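Local coordinates for protein Glucanase/chitosanase (Paenibacillus fukuinensis, PDB 4ZZ5) that binds chitosan through this CBM32 module, the second chitosan-binding module of a larger enzyme that probably hydrolyses chitosan and glucans, at residues N8-K13 with I50-G55; T15-I20 with T37-A42; A30-A35 with L131-V136; V63-E68 with D104-A109. All coordinates share one frame; numbering follows the deposited sequence.

Contact 1. Residues N8-K13 with I50-G55; sequences NLALNK and IYINLG
The N-terminal loop of the beta-sandwich, residues 8-13, lies against strand 48-54 near its end, with Lys13, Ala10 and Leu9 touching Ile52, Asn53 and Leu54. The loop is folded by a type I turn from Asn8 to Leu11 and a type II turn from Ala10 to Lys13. An Asx turn is laid over the first, with Ala10 N bonded to Asn8 OD1 at 3.0 Å from above the amide plane. No hydrogen bond links the two segments, so the contact rests on van der Waals packing. Ile52 touches the loop with two branches. Its CD1 meets Ala10 CB at 3.6 Å, and its CG2 meets Lys13 CB at 3.5 Å. The side chains of Lys13 and Ile52 cross at about a right angle. Lys13 CB also rests on Asn53 O at 3.4 Å. The lysine chain bends at chi2 (-72°) and again at chi4 (-67°), which curls NZ back to its own loop. There NZ bonds to Leu9 O at 3.1 Å. The placing of the tail is less certain, because CE sits too close to Leu54 O. An alanine in place of Lys13 would probably leave Leu9 O without its ammonium donor and remove the methylene chain lying along Asn53 O. Leu54 CD2 approaches Leu9 O at 3.8 Å. On the strand side, Asn53 OD1 accepts from Gly55 N in a second Asx turn. Around the contact, strand 48-54 pairs with strands 15-17 and 115-123, while Asn8 and Leu9 bond to Val136 of strand 130-137 in the other sheet.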
loop_
_atom_site.group_PDB
_atom_site.type_symbol
_atom_site.label_atom_id
_atom_site.label_comp_id
_atom_site.label_asym_id
_atom_site.label_seq_id
_atom_site.Cartn_x
_atom_site.Cartn_y
_atom_site.Cartn_z
ATOM N N ASN A 8 9.477 -4.558 -10.296
ATOM C CA ASN A 8 8.594 -4.298 -9.151
ATOM C C ASN A 8 9.211 -4.908 -7.933
ATOM O O ASN A 8 9.134 -6.191 -7.741
ATOM C CB ASN A 8 7.201 -4.922 -9.480
ATOM C CG ASN A 8 6.278 -4.789 -8.296
ATOM O OD1 ASN A 8 6.510 -4.130 -7.319
ATOM N ND2 ASN A 8 5.151 -5.553 -8.417
ATOM N N LEU A 9 9.731 -4.147 -7.021
ATOM C CA LEU A 9 10.392 -4.571 -5.821
ATOM C C LEU A 9 9.483 -5.166 -4.822
ATOM O O LEU A 9 9.925 -5.737 -3.838
ATOM C CB LEU A 9 11.174 -3.417 -5.218
ATOM C CG LEU A 9 12.267 -2.803 -6.084
ATOM C CD1 LEU A 9 12.758 -1.468 -5.548
ATOM C CD2 LEU A 9 13.456 -3.760 -6.233
ATOM N N ALA A 10 8.169 -4.895 -4.961
ATOM C CA ALA A 10 7.179 -5.466 -4.030
ATOM C C ALA A 10 6.810 -6.914 -4.322
ATOM O O ALA A 10 6.189 -7.537 -3.461
ATOM C CB ALA A 10 5.873 -4.664 -4.120
ATOM N N LEU A 11 7.065 -7.408 -5.526
ATOM C CA LEU A 11 6.476 -8.635 -6.016
ATOM C C LEU A 11 6.876 -9.703 -5.084
ATOM O O LEU A 11 8.046 -9.997 -4.788
ATOM C CB LEU A 11 6.947 -8.866 -7.415
ATOM C CG LEU A 11 6.328 -10.077 -8.019
ATOM C CD1 LEU A 11 4.841 -9.867 -8.261
ATOM C CD2 LEU A 11 6.989 -10.367 -9.362
ATOM N N ASN A 12 5.888 -10.413 -4.531
ATOM C CA ASN A 12 6.086 -11.545 -3.611
ATOM C C ASN A 12 6.764 -11.328 -2.352
ATOM O O ASN A 12 7.257 -12.264 -1.698
ATOM C CB ASN A 12 6.637 -12.816 -4.362
ATOM C CG ASN A 12 5.715 -13.207 -5.489
ATOM O OD1 ASN A 12 6.146 -13.202 -6.616
ATOM N ND2 ASN A 12 4.440 -13.478 -5.173
ATOM N N LYS A 13 6.853 -10.047 -1.943
ATOM C CA LYS A 13 7.450 -9.733 -0.652
ATOM C C LYS A 13 6.486 -9.952 0.586
ATOM O O LYS A 13 5.264 -9.926 0.336
ATOM C CB LYS A 13 7.875 -8.225 -0.617
ATOM C CG LYS A 13 8.977 -7.911 -1.601
ATOM C CD LYS A 13 10.309 -8.505 -1.114
ATOM C CE LYS A 13 11.563 -7.927 -1.809
ATOM N NZ LYS A 13 11.416 -8.402 -3.124
ATOM N N ILE A 50 -1.622 -1.017 4.516
ATOM C CA ILE A 50 -0.906 -2.200 4.106
ATOM C C ILE A 50 0.550 -1.799 3.982
ATOM O O ILE A 50 0.844 -0.732 3.386
ATOM C CB ILE A 50 -1.436 -2.782 2.772
ATOM C CG1 ILE A 50 -0.574 -3.921 2.281
ATOM C CG2 ILE A 50 -1.592 -1.751 1.675
ATOM C CD1 ILE A 50 -1.271 -4.749 1.224
ATOM N N TYR A 51 1.468 -2.588 4.496
ATOM C CA TYR A 51 2.907 -2.337 4.242
ATOM C C TYR A 51 3.562 -3.537 3.669
ATOM O O TYR A 51 3.116 -4.718 3.881
ATOM C CB TYR A 51 3.651 -1.771 5.457
ATOM C CG TYR A 51 3.911 -2.646 6.645
ATOM C CD1 TYR A 51 4.866 -3.651 6.545
ATOM C CD2 TYR A 51 3.320 -2.400 7.832
ATOM C CE1 TYR A 51 5.110 -4.414 7.767
ATOM C CE2 TYR A 51 3.576 -3.134 8.978
ATOM C CZ TYR A 51 4.460 -4.136 8.861
ATOM O OH TYR A 51 4.731 -4.921 10.026
ATOM N N ILE A 52 4.644 -3.302 2.966
ATOM C CA ILE A 52 5.513 -4.293 2.330
ATOM C C ILE A 52 6.864 -4.223 2.956
ATOM O O ILE A 52 7.415 -3.096 3.125
ATOM C CB ILE A 52 5.646 -4.007 0.881
ATOM C CG1 ILE A 52 4.274 -3.909 0.178
ATOM C CG2 ILE A 52 6.572 -5.036 0.209
ATOM C CD1 ILE A 52 4.324 -3.247 -1.179
ATOM N N ASN A 53 7.428 -5.325 3.396
ATOM C CA ASN A 53 8.829 -5.437 3.784
ATOM C C ASN A 53 9.654 -5.717 2.608
ATOM O O ASN A 53 9.602 -6.820 2.012
ATOM C CB ASN A 53 8.915 -6.580 4.801
ATOM C CG ASN A 53 10.334 -6.667 5.377
ATOM O OD1 ASN A 53 11.288 -6.087 4.829
ATOM N ND2 ASN A 53 10.458 -7.322 6.515
ATOM N N LEU A 54 10.422 -4.730 2.058
ATOM C CA LEU A 54 11.222 -4.944 0.898
ATOM C C LEU A 54 12.446 -5.898 1.120
ATOM O O LEU A 54 13.001 -6.349 0.058
ATOM C CB LEU A 54 11.749 -3.558 0.404
ATOM C CG LEU A 54 10.669 -2.590 -0.022
ATOM C CD1 LEU A 54 11.433 -1.286 -0.397
ATOM C CD2 LEU A 54 9.794 -3.054 -1.097
ATOM N N GLY A 55 12.769 -6.134 2.335
ATOM C CA GLY A 55 13.745 -7.275 2.614
ATOM C C GLY A 55 15.148 -6.812 2.748
ATOM O O GLY A 55 15.978 -7.479 3.337
#

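Contact 2. Residues T15-I20 with T37-A42; sequences TATSSI and TRWASA. With EDO (1,2-ethanediol), chain D.
Trp39 and Thr17 meet where edge strands of the two sheets of the beta-sandwich come together: strand 15-17 borders the five-stranded sheet and strand 39-40 the four-stranded one. Two hydrogen bonds join the segments. Trp39 NE1 donates to Ser19 O at 3.0 Å, with an angle of 160° at the hydrogen. The acceptor lies in the indole plane, and the N-H comes in nearly along the C=O axis, which helps to hold the rotation of the ring. The second bond runs from Ala42 N to Ser19 OG at 2.8 Å. The hydroxyl of Ser19 is held twice, since it is also hydrogen-bonded to Gln48 OE1. Ser18 OG bonds to the same Gln48 oxygen. Apolar contact centres on the indole. The methyl CG2 of Thr17 makes a CH-pi contact, 3.7 Å from the centroid of the five-membered ring. It sits there because CG2 is anti to the carbonyl carbon of Thr17. Ser41 N, in Trp39's own segment, lies over the opposite face. Trp39 CG is anti to its own backbone N (chi1 170°), which places the indole beside Thr17 and Ser19. Ile20 CG2 adds a looser touch to Trp39 CD1 at 4.3 Å. A phenylalanine in place of Trp39 would probably leave Ser19 O without this N-H donor and Thr17 CG2 without the five-membered ring beneath it. An ethanediol, probably from the crystallisation liquor, sits by Ala40 CB. A weaker polar touch completes the contact: Ile20 CA points its hydrogen at Ala40 O, 3.3 Å from carbon to oxygen.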
loop_
_atom_site.group_PDB
_atom_site.type_symbol
_atom_site.label_atom_id
_atom_site.label_comp_id
_atom_site.label_asym_id
_atom_site.label_seq_id
_atom_site.Cartn_x
_atom_site.Cartn_y
_atom_site.Cartn_z
ATOM N N THR A 15 4.112 -8.934 3.634
ATOM C CA THR A 15 3.209 -7.811 3.907
ATOM C C THR A 15 2.602 -7.890 5.223
ATOM O O THR A 15 2.589 -8.981 5.868
ATOM C CB THR A 15 2.104 -7.708 2.860
ATOM O OG1 THR A 15 1.204 -8.849 2.962
ATOM C CG2 THR A 15 2.649 -7.523 1.497
ATOM N N ALA A 16 2.039 -6.815 5.750
ATOM C CA ALA A 16 1.179 -6.796 6.883
ATOM C C ALA A 16 0.069 -5.807 6.624
ATOM O O ALA A 16 0.301 -4.801 5.882
ATOM C CB ALA A 16 1.946 -6.394 8.132
ATOM N N THR A 17 -1.077 -5.959 7.234
ATOM C CA THR A 17 -2.202 -5.053 7.043
ATOM C C THR A 17 -2.843 -4.709 8.333
ATOM O O THR A 17 -2.788 -5.463 9.351
ATOM C CB THR A 17 -3.234 -5.676 6.060
ATOM O OG1 THR A 17 -3.793 -6.900 6.580
ATOM C CG2 THR A 17 -2.656 -5.932 4.717
ATOM N N SER A 18 -3.571 -3.604 8.369
ATOM C CA SER A 18 -4.342 -3.280 9.537
ATOM C C SER A 18 -5.519 -4.204 9.785
ATOM O O SER A 18 -5.820 -4.599 10.944
ATOM C CB SER A 18 -4.931 -1.886 9.392
ATOM O OG SER A 18 -5.580 -1.732 8.109
ATOM N N SER A 19 -6.142 -4.684 8.739
ATOM C CA SER A 19 -7.321 -5.567 8.801
ATOM C C SER A 19 -7.458 -6.214 7.470
ATOM O O SER A 19 -6.896 -5.796 6.463
ATOM C CB SER A 19 -8.565 -4.817 9.151
ATOM O OG SER A 19 -8.957 -3.923 8.187
ATOM N N ILE A 20 -8.304 -7.244 7.429
ATOM C CA ILE A 20 -8.734 -7.931 6.184
ATOM C C ILE A 20 -10.233 -8.117 6.219
ATOM O O ILE A 20 -10.870 -8.254 7.264
ATOM C CB ILE A 20 -8.055 -9.219 5.961
ATOM C CG1 ILE A 20 -8.568 -10.333 6.869
ATOM C CG2 ILE A 20 -6.540 -9.062 5.925
ATOM C CD1 ILE A 20 -8.008 -11.695 6.548
ATOM N N THR A 37 -6.634 -10.684 -8.021
ATOM C CA THR A 37 -6.609 -10.973 -6.620
ATOM C C THR A 37 -6.355 -9.595 -5.899
ATOM O O THR A 37 -5.544 -8.778 -6.417
ATOM C CB THR A 37 -5.531 -11.898 -6.193
ATOM O OG1 THR A 37 -4.250 -11.276 -6.532
ATOM C CG2 THR A 37 -5.683 -13.259 -6.995
ATOM N N ARG A 38 -6.965 -9.409 -4.761
ATOM C CA ARG A 38 -6.790 -8.139 -4.016
ATOM C C ARG A 38 -6.765 -8.315 -2.549
ATOM O O ARG A 38 -7.384 -9.240 -1.965
ATOM C CB ARG A 38 -7.930 -7.181 -4.413
ATOM C CG ARG A 38 -9.355 -7.714 -4.127
ATOM C CD ARG A 38 -10.399 -6.853 -4.785
ATOM N NE ARG A 38 -11.776 -7.382 -4.669
ATOM C CZ ARG A 38 -12.605 -7.058 -3.737
ATOM N NH1 ARG A 38 -12.383 -6.139 -2.864
ATOM N NH2 ARG A 38 -13.825 -7.668 -3.689
ATOM N N TRP A 39 -6.003 -7.412 -1.889
ATOM C CA TRP A 39 -6.216 -7.134 -0.478
ATOM C C TRP A 39 -7.485 -6.334 -0.346
ATOM O O TRP A 39 -7.708 -5.418 -1.150
ATOM C CB TRP A 39 -5.086 -6.300 0.087
ATOM C CG TRP A 39 -5.291 -5.742 1.474
ATOM C CD1 TRP A 39 -5.648 -6.440 2.606
ATOM C CD2 TRP A 39 -5.349 -4.364 1.840
ATOM N NE1 TRP A 39 -5.846 -5.583 3.616
ATOM C CE2 TRP A 39 -5.698 -4.304 3.191
ATOM C CE3 TRP A 39 -5.185 -3.163 1.134
ATOM C CZ2 TRP A 39 -5.782 -3.109 3.872
ATOM C CZ3 TRP A 39 -5.273 -2.005 1.823
ATOM C CH2 TRP A 39 -5.573 -1.960 3.129
ATOM N N ALA A 40 -8.248 -6.583 0.689
ATOM C CA ALA A 40 -9.376 -5.756 1.069
ATOM C C ALA A 40 -9.393 -5.623 2.591
ATOM O O ALA A 40 -9.282 -6.640 3.249
ATOM C CB ALA A 40 -10.722 -6.306 0.556
ATOM N N SER A 41 -9.502 -4.394 3.055
ATOM C CA SER A 41 -9.594 -4.128 4.485
ATOM C C SER A 41 -10.959 -4.440 5.043
ATOM O O SER A 41 -11.966 -4.601 4.275
ATOM C CB SER A 41 -9.218 -2.701 4.807
ATOM O OG SER A 41 -10.332 -1.836 4.474
ATOM N N ALA A 42 -11.095 -4.464 6.383
ATOM C CA ALA A 42 -12.437 -4.354 6.979
ATOM C C ALA A 42 -13.021 -3.057 6.615
ATOM O O ALA A 42 -12.457 -2.081 6.201
ATOM C CB ALA A 42 -12.304 -4.521 8.492
HETATM C C1 EDO D . -12.283 -3.766 1.711
HETATM O O1 EDO D . -13.198 -4.807 2.031
HETATM C C2 EDO D . -13.136 -2.629 1.748
HETATM O O2 EDO D . -14.028 -2.460 0.580
#

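Contact 3. Residues A30-A35 with L131-V136; sequences AVDGNA and LWEFEV
Ala30 lies against strand 130-137, and this is the tight, buried part of the contact. Phe134 N donates to Ala30 O at 2.8 Å. Ala30 CB rests on both Leu131 CB at 4.4 Å and Phe134 CB at 4.2 Å. Phe134 CG is anti to its backbone N (chi1 174°), and the ring packs on Ile50 and Ile52 in the core. Trp132 and Glu133 form a classic beta bulge opposite Asn66. The outer part of the contact is looser and reaches solvent at Gly33 and Ala35. Ala35 O stands obliquely to the Trp132 ring, 3.1 Å from CE3, and Arg38 makes a cation-pi contact with that indole. Between the two parts, the Glu133 carboxylate is folded back by its bent chain into the turn of residues 32-34. Gly33 N donates to Glu133 OE1 at 3.0 Å, from above the carboxylate plane. Asn34 N bonds to Asp32 OD1 at 3.0 Å, an Asx turn, and weakly to Glu133 OE2. Asp32 OD2 is bonded to Thr37 OG1. Asp32 OD1 and Glu133 OE2 lie only 2.8 Å apart, their carboxylates nearly coplanar, and Trp132 O is close to the same OE2. The cluster resembles the calcium site of many CBM32 modules, but no metal is among the atoms of this contact. Such a close pair is likely to need a shared proton or a cation to offset its repulsion.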
loop_
_atom_site.group_PDB
_atom_site.type_symbol
_atom_site.label_atom_id
_atom_site.label_comp_id
_atom_site.label_asym_id
_atom_site.label_seq_id
_atom_site.Cartn_x
_atom_site.Cartn_y
_atom_site.Cartn_z
ATOM N N ALA A 30 -2.093 -8.287 -2.650
ATOM C CA ALA A 30 -1.736 -7.040 -3.285
ATOM C C ALA A 30 -0.348 -7.075 -3.932
ATOM O O ALA A 30 0.006 -6.080 -4.604
ATOM C CB ALA A 30 -1.860 -5.890 -2.320
ATOM N N VAL A 31 0.442 -8.100 -3.699
ATOM C CA VAL A 31 1.823 -8.122 -4.154
ATOM C C VAL A 31 2.123 -9.416 -4.897
ATOM O O VAL A 31 3.289 -9.849 -5.005
ATOM C CB VAL A 31 2.866 -7.880 -3.041
ATOM C CG1 VAL A 31 2.666 -6.528 -2.431
ATOM C CG2 VAL A 31 2.799 -8.968 -2.035
ATOM N N ASP A 32 1.105 -10.039 -5.473
ATOM C CA ASP A 32 1.283 -11.323 -6.173
ATOM C C ASP A 32 1.371 -11.101 -7.648
ATOM O O ASP A 32 1.495 -12.155 -8.419
ATOM C CB ASP A 32 0.156 -12.319 -5.849
ATOM C CG ASP A 32 -1.240 -11.797 -6.127
ATOM O OD1 ASP A 32 -1.457 -10.775 -6.753
ATOM O OD2 ASP A 32 -2.170 -12.614 -5.725
ATOM N N GLY A 33 1.269 -9.963 -8.217
ATOM C CA GLY A 33 1.331 -9.741 -9.626
ATOM C C GLY A 33 0.100 -10.085 -10.357
ATOM O O GLY A 33 0.107 -10.099 -11.635
ATOM N N ASN A 34 -0.984 -10.407 -9.670
ATOM C CA ASN A 34 -2.203 -10.836 -10.309
ATOM C C ASN A 34 -3.241 -9.764 -10.156
ATOM O O ASN A 34 -3.678 -9.424 -8.982
ATOM C CB ASN A 34 -2.650 -12.140 -9.644
ATOM C CG ASN A 34 -3.822 -12.837 -10.343
ATOM O OD1 ASN A 34 -4.658 -12.218 -10.954
ATOM N ND2 ASN A 34 -3.852 -14.154 -10.186
ATOM N N ALA A 35 -3.760 -9.226 -11.240
ATOM C CA ALA A 35 -4.753 -8.186 -11.250
ATOM C C ALA A 35 -6.153 -8.606 -10.866
ATOM O O ALA A 35 -7.023 -7.754 -10.668
ATOM C CB ALA A 35 -4.746 -7.502 -12.627
ATOM N N LEU A 131 -6.996 -2.998 -2.759
ATOM C CA LEU A 131 -5.989 -2.941 -3.791
ATOM C C LEU A 131 -5.774 -4.283 -4.474
ATOM O O LEU A 131 -5.426 -5.267 -3.848
ATOM C CB LEU A 131 -4.598 -2.502 -3.206
ATOM C CG LEU A 131 -4.545 -1.061 -2.730
ATOM C CD1 LEU A 131 -3.397 -0.876 -1.750
ATOM C CD2 LEU A 131 -4.320 -0.096 -3.891
ATOM N N TRP A 132 -5.984 -4.280 -5.821
ATOM C CA TRP A 132 -5.560 -5.405 -6.639
ATOM C C TRP A 132 -4.026 -5.605 -6.590
ATOM O O TRP A 132 -3.559 -6.723 -6.509
ATOM C CB TRP A 132 -6.041 -5.258 -8.085
ATOM C CG TRP A 132 -7.514 -5.132 -8.292
ATOM C CD1 TRP A 132 -8.151 -4.023 -8.667
ATOM C CD2 TRP A 132 -8.497 -6.179 -8.205
ATOM N NE1 TRP A 132 -9.516 -4.280 -8.813
ATOM C CE2 TRP A 132 -9.736 -5.568 -8.565
ATOM C CE3 TRP A 132 -8.466 -7.515 -7.952
ATOM C CZ2 TRP A 132 -10.933 -6.335 -8.600
ATOM C CZ3 TRP A 132 -9.698 -8.268 -7.971
ATOM C CH2 TRP A 132 -10.883 -7.643 -8.288
ATOM N N GLU A 133 -3.305 -4.475 -6.674
ATOM C CA GLU A 133 -1.856 -4.524 -6.660
ATOM C C GLU A 133 -1.286 -3.247 -6.030
ATOM O O GLU A 133 -1.873 -2.165 -6.182
ATOM C CB GLU A 133 -1.262 -4.663 -8.081
ATOM C CG GLU A 133 -1.375 -6.089 -8.683
ATOM C CD GLU A 133 -0.580 -7.131 -7.919
ATOM O OE1 GLU A 133 0.686 -7.026 -7.906
ATOM O OE2 GLU A 133 -1.127 -8.099 -7.343
ATOM N N PHE A 134 -0.138 -3.400 -5.397
ATOM C CA PHE A 134 0.645 -2.322 -4.764
ATOM C C PHE A 134 2.068 -2.625 -5.264
ATOM O O PHE A 134 2.658 -3.616 -4.800
ATOM C CB PHE A 134 0.503 -2.507 -3.284
ATOM C CG PHE A 134 1.344 -1.581 -2.377
ATOM C CD1 PHE A 134 2.167 -0.564 -2.789
ATOM C CD2 PHE A 134 1.245 -1.755 -0.996
ATOM C CE1 PHE A 134 2.963 0.175 -1.910
ATOM C CE2 PHE A 134 1.954 -0.995 -0.096
ATOM C CZ PHE A 134 2.875 -0.038 -0.572
ATOM N N GLU A 135 2.560 -1.830 -6.178
ATOM C CA GLU A 135 3.841 -2.037 -6.895
ATOM C C GLU A 135 4.778 -0.960 -6.420
ATOM O O GLU A 135 4.377 0.222 -6.203
ATOM C CB GLU A 135 3.657 -1.986 -8.409
ATOM C CG GLU A 135 2.589 -2.928 -8.856
ATOM C CD GLU A 135 2.305 -2.804 -10.319
ATOM O OE1 GLU A 135 2.956 -2.061 -11.053
ATOM O OE2 GLU A 135 1.446 -3.577 -10.820
ATOM N N VAL A 136 6.089 -1.277 -6.337
ATOM C CA VAL A 136 7.133 -0.338 -5.850
ATOM C C VAL A 136 8.328 -0.397 -6.764
ATOM O O VAL A 136 8.783 -1.516 -7.133
ATOM C CB VAL A 136 7.583 -0.717 -4.464
ATOM C CG1 VAL A 136 8.699 0.159 -3.923
ATOM C CG2 VAL A 136 6.417 -0.679 -3.462
#

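Contact 4. Residues V63-E68 with D104-A109; sequences VKLNWE and DDITFA
Trp67 turns the edge of its indole to Asp104, and NE1 donates to OD2 at 2.9 Å. The ring and carboxylate planes are 66° apart. NE1 meets OD2 from well above the carboxylate plane. The same OD2 is also hydrogen-bonded to Tyr75 OH, so two donors hold it in a buried place. On that face of the sheet, Leu65 CD1 meets Ile106 CD1 at 4.0 Å, with the two chains crossing obliquely. Ile106 has two conformers, so this touch may vary. Val63 CG2 approaches the Phe108 ring at its edge, 3.9 Å from CE2. On the other face, Lys64 NZ and Asp105 OD2 are 4.2 Å apart, too far for a salt bridge; Asp105 OD1 pairs with Arg62 instead. Four backbone bonds fix this register. Val63 and Ile106 form one hydrogen-bonded pair, with Ile106 N to Val63 O at 2.8 Å. Leu65 and Asp104 form the next, with Leu65 N to Asp104 O at 2.9 Å. The strands run antiparallel at 162°. This pair forms one edge of the four-stranded sheet, with 103-113 outermost. Its apolar side chains face strands 75-80 and 91-96 of the other sheet, as in an F5/8 type C beta-sandwich.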
loop_
_atom_site.group_PDB
_atom_site.type_symbol
_atom_site.label_atom_id
_atom_site.label_comp_id
_atom_site.label_asym_id
_atom_site.label_seq_id
_atom_site.Cartn_x
_atom_site.Cartn_y
_atom_site.Cartn_z
ATOM N N VAL A 63 5.576 4.448 -6.829
ATOM C CA VAL A 63 4.592 3.442 -6.405
ATOM C C VAL A 63 3.496 3.406 -7.408
ATOM O O VAL A 63 2.995 4.501 -7.818
ATOM C CB VAL A 63 4.113 3.749 -4.971
ATOM C CG1 VAL A 63 2.831 2.924 -4.623
ATOM C CG2 VAL A 63 5.187 3.446 -4.013
ATOM N N LYS A 64 3.033 2.242 -7.827
ATOM C CA LYS A 64 1.828 2.138 -8.601
ATOM C C LYS A 64 0.803 1.380 -7.841
ATOM O O LYS A 64 1.035 0.257 -7.397
ATOM C CB LYS A 64 2.086 1.491 -9.967
ATOM C CG LYS A 64 0.894 1.454 -10.896
ATOM C CD LYS A 64 1.222 0.682 -12.193
ATOM C CE LYS A 64 0.805 1.390 -13.465
ATOM N NZ LYS A 64 1.933 1.297 -14.443
ATOM N N LEU A 65 -0.373 1.976 -7.657
ATOM C CA LEU A 65 -1.511 1.332 -6.998
ATOM C C LEU A 65 -2.545 0.950 -8.002
ATOM O O LEU A 65 -2.845 1.813 -8.887
ATOM C CB LEU A 65 -2.118 2.258 -5.960
ATOM C CG LEU A 65 -1.139 2.726 -4.881
ATOM C CD1 LEU A 65 -1.877 3.624 -3.873
ATOM C CD2 LEU A 65 -0.422 1.556 -4.142
ATOM N N ASN A 66 -3.140 -0.195 -7.913
ATOM C CA ASN A 66 -4.273 -0.573 -8.765
ATOM C C ASN A 66 -5.441 -0.826 -7.817
ATOM O O ASN A 66 -5.504 -1.896 -7.170
ATOM C CB ASN A 66 -3.969 -1.791 -9.609
ATOM C CG ASN A 66 -5.171 -2.246 -10.417
ATOM O OD1 ASN A 66 -6.187 -1.694 -10.384
ATOM N ND2 ASN A 66 -4.990 -3.375 -11.150
ATOM N N TRP A 67 -6.301 0.170 -7.664
ATOM C CA TRP A 67 -7.386 0.133 -6.741
ATOM C C TRP A 67 -8.564 -0.643 -7.211
ATOM O O TRP A 67 -8.916 -0.550 -8.410
ATOM C CB TRP A 67 -7.902 1.492 -6.352
ATOM C CG TRP A 67 -6.923 2.400 -5.640
ATOM C CD1 TRP A 67 -6.167 3.365 -6.176
ATOM C CD2 TRP A 67 -6.716 2.456 -4.204
ATOM N NE1 TRP A 67 -5.472 4.041 -5.167
ATOM C CE2 TRP A 67 -5.816 3.470 -3.967
ATOM C CE3 TRP A 67 -7.229 1.723 -3.140
ATOM C CZ2 TRP A 67 -5.359 3.785 -2.688
ATOM C CZ3 TRP A 67 -6.751 2.028 -1.914
ATOM C CH2 TRP A 67 -5.865 3.014 -1.676
ATOM N N GLU A 68 -9.260 -1.368 -6.357
ATOM C CA GLU A 68 -10.620 -1.883 -6.609
ATOM C C GLU A 68 -11.545 -0.699 -6.409
ATOM O O GLU A 68 -11.213 0.431 -6.092
ATOM C CB GLU A 68 -10.863 -3.058 -5.672
ATOM C CG GLU A 68 -12.124 -3.856 -5.938
ATOM C CD GLU A 68 -13.236 -3.468 -5.038
ATOM O OE1 GLU A 68 -13.100 -2.786 -4.005
ATOM O OE2 GLU A 68 -14.402 -3.928 -5.419
ATOM N N ASP A 104 -3.235 4.544 -9.768
ATOM C CA ASP A 104 -2.554 5.719 -9.280
ATOM C C ASP A 104 -1.113 5.469 -9.471
ATOM O O ASP A 104 -0.507 4.588 -8.814
ATOM C CB ASP A 104 -2.823 5.973 -7.803
ATOM C CG ASP A 104 -4.222 6.401 -7.482
ATOM O OD1 ASP A 104 -5.092 6.591 -8.415
ATOM O OD2 ASP A 104 -4.519 6.536 -6.251
ATOM N N ASP A 105 -0.495 6.260 -10.361
ATOM C CA ASP A 105 0.908 6.174 -10.586
ATOM C C ASP A 105 1.666 7.284 -9.901
ATOM O O ASP A 105 1.539 8.449 -10.354
ATOM C CB ASP A 105 1.233 6.178 -12.131
ATOM C CG ASP A 105 2.626 5.509 -12.470
ATOM O OD1 ASP A 105 3.433 5.014 -11.614
ATOM O OD2 ASP A 105 2.847 5.297 -13.733
ATOM N N ILE A 106 2.409 7.049 -8.857
ATOM C CA ILE A 106 2.858 8.052 -7.919
ATOM C C ILE A 106 4.362 8.135 -8.032
ATOM O O ILE A 106 5.030 7.140 -7.899
ATOM C CB ILE A 106 2.448 7.610 -6.495
ATOM C CG1 ILE A 106 0.917 7.478 -6.330
ATOM C CG2 ILE A 106 2.997 8.609 -5.501
ATOM C CD1 ILE A 106 0.554 6.478 -5.261
ATOM N N THR A 107 4.931 9.311 -8.135
ATOM C CA THR A 107 6.376 9.511 -8.062
ATOM C C THR A 107 6.717 10.449 -6.868
ATOM O O THR A 107 5.917 11.339 -6.532
ATOM C CB THR A 107 6.980 10.039 -9.370
ATOM O OG1 THR A 107 6.395 11.292 -9.603
ATOM C CG2 THR A 107 6.776 9.069 -10.474
ATOM N N PHE A 108 7.880 10.303 -6.299
ATOM C CA PHE A 108 8.348 11.117 -5.225
ATOM C C PHE A 108 9.863 11.113 -5.191
ATOM O O PHE A 108 10.487 10.306 -5.867
ATOM C CB PHE A 108 7.736 10.693 -3.877
ATOM C CG PHE A 108 7.782 9.148 -3.654
ATOM C CD1 PHE A 108 8.907 8.571 -3.196
ATOM C CD2 PHE A 108 6.700 8.341 -3.930
ATOM C CE1 PHE A 108 9.006 7.205 -3.033
ATOM C CE2 PHE A 108 6.788 6.962 -3.782
ATOM C CZ PHE A 108 7.902 6.411 -3.330
ATOM N N ALA A 109 10.437 11.972 -4.392
ATOM C CA ALA A 109 11.891 12.093 -4.353
ATOM C C ALA A 109 12.452 10.755 -3.996
ATOM O O ALA A 109 12.025 10.118 -3.007
ATOM C CB ALA A 109 12.264 13.165 -3.310
#

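Overall arrangement
Contacts 2, 3 and 4 all reach the four-stranded sheet, while contacts 1 and 2 share the five-stranded one. Contact 3 lies closest to the others. Its centre lies 10 Å from that of contact 1, 11 Å from contact 4 and 12 Å from contact 2. Probable hydrogen bonds join it to each: Asn12 N to Val31 O at 2.7 Å for contact 1, Glu135 N to Lys64 O at 2.9 Å for contact 4, and Thr37 OG1 to Asp32 OD2 at 2.6 Å for contact 2. Contacts 2 and 4 are farthest apart, about 17 Å between centres, yet Arg38 NH1 comes within 3.5 Å of Glu68 CD. The ethanediol touches contact 2 alone among these segments.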